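Side-chain contact in RavO (Legionella pneumophila subsp. pneumophila, PDB 6DM4), which binds phosphotyrosine peptides, here one from human Shc1, through the SH2 domain that makes up this chain of a longer protein: residues E26-Y31 with I40-S45. Numbering follows the deposited sequence.
Sequences EEVKQY and ILRWSS. With SO4 (sulfate ion), chain I.
Tyr31 and Val28 of helix 25-34 reach Ile40 and Arg42 of strand 40-43, while the backbones stay apart: the closest CA atoms, of Val28 and Ile40, are 9.0 Å from each other. No hydrogen bond joins the two segments. Val28 and Tyr31, one helical turn apart, face the strand; Ile40 and Arg42 face the helix. The contact is small and mostly buried.

Tyr31 lies alongside Ile40, and the two side chains run in opposite directions. The methyl CG2 of Ile40 meets ring atom CE2 of Tyr31 at 3.4 Å, coming at the ring obliquely. The ring is carried there with CG anti to the backbone N (chi1 177°). Its hydroxyl points on to a sulfate, probably from the crystallisation liquor. Sulfate O3 lies at the ring edge, near its plane, 2.3 Å from Tyr31 OH. That is too short for an ordinary hydrogen bond, so the detail is doubtful.

Val28 crosses Arg42 at about a right angle. Its CG2 touches the outer part of the extended arginine chain, 3.8 Å from Arg42 CD and 3.7 Å from Arg42 NE. Val28 also packs on Ile68 of strand 67-76. The guanidinium is held by hydrogen bonds from NE to Ser61 and from NH2 to Ser70 and the modified side chain of the bound peptide. Ser44 and Ser45 bond to that same side chain through their OG atoms. Here an SH2 helix packs on the strand that follows it, and Arg42 is consistent with the phosphotyrosine-binding arginine of the FLVR motif.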
loop_
_atom_site.group_PDB
_atom_site.type_symbol
_atom_site.label_atom_id
_atom_site.label_comp_id
_atom_site.label_asym_id
_atom_site.label_seq_id
_atom_site.Cartn_x
_atom_site.Cartn_y
_atom_site.Cartn_z
ATOM N N GLU A 26 -11.064 -14.403 -12.726
ATOM C CA GLU A 26 -11.423 -15.681 -12.116
ATOM C C GLU A 26 -11.303 -15.617 -10.601
ATOM O O GLU A 26 -12.174 -16.115 -9.879
ATOM C CB GLU A 26 -10.533 -16.791 -12.677
ATOM C CG GLU A 26 -10.790 -18.188 -12.105
ATOM C CD GLU A 26 -12.207 -18.682 -12.335
ATOM O OE1 GLU A 26 -12.773 -19.317 -11.419
ATOM O OE2 GLU A 26 -12.754 -18.444 -13.434
ATOM N N GLU A 27 -10.234 -14.993 -10.099
ATOM C CA GLU A 27 -10.045 -14.922 -8.654
ATOM C C GLU A 27 -11.109 -14.051 -7.998
ATOM O O GLU A 27 -11.547 -14.341 -6.878
ATOM C CB GLU A 27 -8.637 -14.421 -8.337
ATOM C CG GLU A 27 -7.581 -15.490 -8.589
ATOM C CD GLU A 27 -6.153 -14.982 -8.495
ATOM O OE1 GLU A 27 -5.939 -13.756 -8.617
ATOM O OE2 GLU A 27 -5.240 -15.820 -8.318
ATOM N N VAL A 28 -11.536 -12.979 -8.682
ATOM C CA VAL A 28 -12.626 -12.140 -8.185
ATOM C C VAL A 28 -13.915 -12.945 -8.068
ATOM O O VAL A 28 -14.611 -12.893 -7.047
ATOM C CB VAL A 28 -12.829 -10.911 -9.096
ATOM C CG1 VAL A 28 -14.031 -10.108 -8.628
ATOM C CG2 VAL A 28 -11.585 -10.036 -9.115
ATOM N N LYS A 29 -14.275 -13.671 -9.131
ATOM C CA LYS A 29 -15.471 -14.506 -9.075
ATOM C C LYS A 29 -15.382 -15.528 -7.951
ATOM O O LYS A 29 -16.356 -15.748 -7.221
ATOM C CB LYS A 29 -15.689 -15.227 -10.406
ATOM C CG LYS A 29 -15.913 -14.321 -11.598
ATOM C CD LYS A 29 -16.143 -15.163 -12.844
ATOM C CE LYS A 29 -16.119 -14.335 -14.113
ATOM N NZ LYS A 29 -16.180 -15.215 -15.321
ATOM N N GLN A 30 -14.226 -16.174 -7.809
ATOM C CA GLN A 30 -14.052 -17.151 -6.741
ATOM C C GLN A 30 -14.201 -16.503 -5.370
ATOM O O GLN A 30 -14.783 -17.098 -4.456
ATOM C CB GLN A 30 -12.689 -17.832 -6.875
ATOM C CG GLN A 30 -12.443 -18.941 -5.854
ATOM C CD GLN A 30 -13.424 -20.097 -5.965
ATOM O OE1 GLN A 30 -13.849 -20.474 -7.060
ATOM N NE2 GLN A 30 -13.786 -20.666 -4.823
ATOM N N TYR A 31 -13.699 -15.275 -5.209
ATOM C CA TYR A 31 -13.800 -14.603 -3.916
ATOM C C TYR A 31 -15.257 -14.401 -3.510
ATOM O O TYR A 31 -15.661 -14.757 -2.398
ATOM C CB TYR A 31 -13.062 -13.261 -3.951
ATOM C CG TYR A 31 -13.217 -12.517 -2.647
ATOM C CD1 TYR A 31 -12.456 -12.862 -1.537
ATOM C CD2 TYR A 31 -14.159 -11.508 -2.506
ATOM C CE1 TYR A 31 -12.612 -12.206 -0.333
ATOM C CE2 TYR A 31 -14.325 -10.859 -1.308
ATOM C CZ TYR A 31 -13.549 -11.209 -0.226
ATOM O OH TYR A 31 -13.712 -10.558 0.973
ATOM N N ILE A 40 -14.563 -5.184 -2.577
ATOM C CA ILE A 40 -13.121 -5.286 -2.406
ATOM C C ILE A 40 -12.435 -4.233 -3.260
ATOM O O ILE A 40 -12.990 -3.717 -4.231
ATOM C CB ILE A 40 -12.579 -6.681 -2.762
ATOM C CG1 ILE A 40 -12.839 -7.007 -4.240
ATOM C CG2 ILE A 40 -13.172 -7.699 -1.831
ATOM C CD1 ILE A 40 -12.210 -8.322 -4.711
ATOM N N LEU A 41 -11.204 -3.929 -2.879
ATOM C CA LEU A 41 -10.268 -3.188 -3.706
ATOM C C LEU A 41 -9.139 -4.122 -4.117
ATOM O O LEU A 41 -8.811 -5.079 -3.405
ATOM C CB LEU A 41 -9.710 -1.976 -2.958
ATOM C CG LEU A 41 -10.761 -0.945 -2.548
ATOM C CD1 LEU A 41 -10.160 0.101 -1.646
ATOM C CD2 LEU A 41 -11.350 -0.297 -3.781
ATOM N N ARG A 42 -8.557 -3.858 -5.282
ATOM C CA ARG A 42 -7.571 -4.783 -5.819
ATOM C C ARG A 42 -6.675 -4.043 -6.789
ATOM O O ARG A 42 -7.002 -2.951 -7.263
ATOM C CB ARG A 42 -8.233 -5.976 -6.524
ATOM C CG ARG A 42 -9.246 -5.568 -7.577
ATOM C CD ARG A 42 -9.917 -6.774 -8.203
ATOM N NE ARG A 42 -10.934 -6.394 -9.179
ATOM C CZ ARG A 42 -10.663 -5.999 -10.417
ATOM N NH1 ARG A 42 -9.403 -5.932 -10.830
ATOM N NH2 ARG A 42 -11.650 -5.680 -11.249
ATOM N N TRP A 43 -5.541 -4.665 -7.090
ATOM C CA TRP A 43 -4.614 -4.115 -8.069
ATOM C C TRP A 43 -5.213 -4.248 -9.470
ATOM O O TRP A 43 -5.513 -5.355 -9.920
ATOM C CB TRP A 43 -3.276 -4.840 -7.953
ATOM C CG TRP A 43 -2.127 -4.260 -8.731
ATOM C CD1 TRP A 43 -1.627 -4.731 -9.910
ATOM C CD2 TRP A 43 -1.303 -3.141 -8.365
ATOM N NE1 TRP A 43 -0.558 -3.972 -10.307
ATOM C CE2 TRP A 43 -0.341 -2.985 -9.382
ATOM C CE3 TRP A 43 -1.296 -2.248 -7.287
ATOM C CZ2 TRP A 43 0.622 -1.976 -9.352
ATOM C CZ3 TRP A 43 -0.339 -1.246 -7.259
ATOM C CH2 TRP A 43 0.606 -1.119 -8.285
ATOM N N SER A 44 -5.407 -3.118 -10.144
ATOM C CA SER A 44 -6.121 -3.080 -11.415
ATOM C C SER A 44 -5.279 -3.636 -12.555
ATOM O O SER A 44 -4.050 -3.508 -12.571
ATOM C CB SER A 44 -6.538 -1.643 -11.743
ATOM O OG SER A 44 -6.915 -1.505 -13.105
ATOM N N SER A 45 -5.967 -4.228 -13.537
ATOM C CA SER A 45 -5.307 -4.736 -14.734
ATOM C C SER A 45 -4.625 -3.636 -15.537
ATOM O O SER A 45 -3.695 -3.924 -16.299
ATOM C CB SER A 45 -6.321 -5.456 -15.624
ATOM O OG SER A 45 -7.134 -4.526 -16.322
HETATM S S SO4 I . -12.485 -12.413 3.784
HETATM O O1 SO4 I . -11.527 -13.093 2.918
HETATM O O2 SO4 I . -13.138 -13.391 4.649
HETATM O O3 SO4 I . -13.493 -11.742 2.969
HETATM O O4 SO4 I . -11.787 -11.425 4.604
#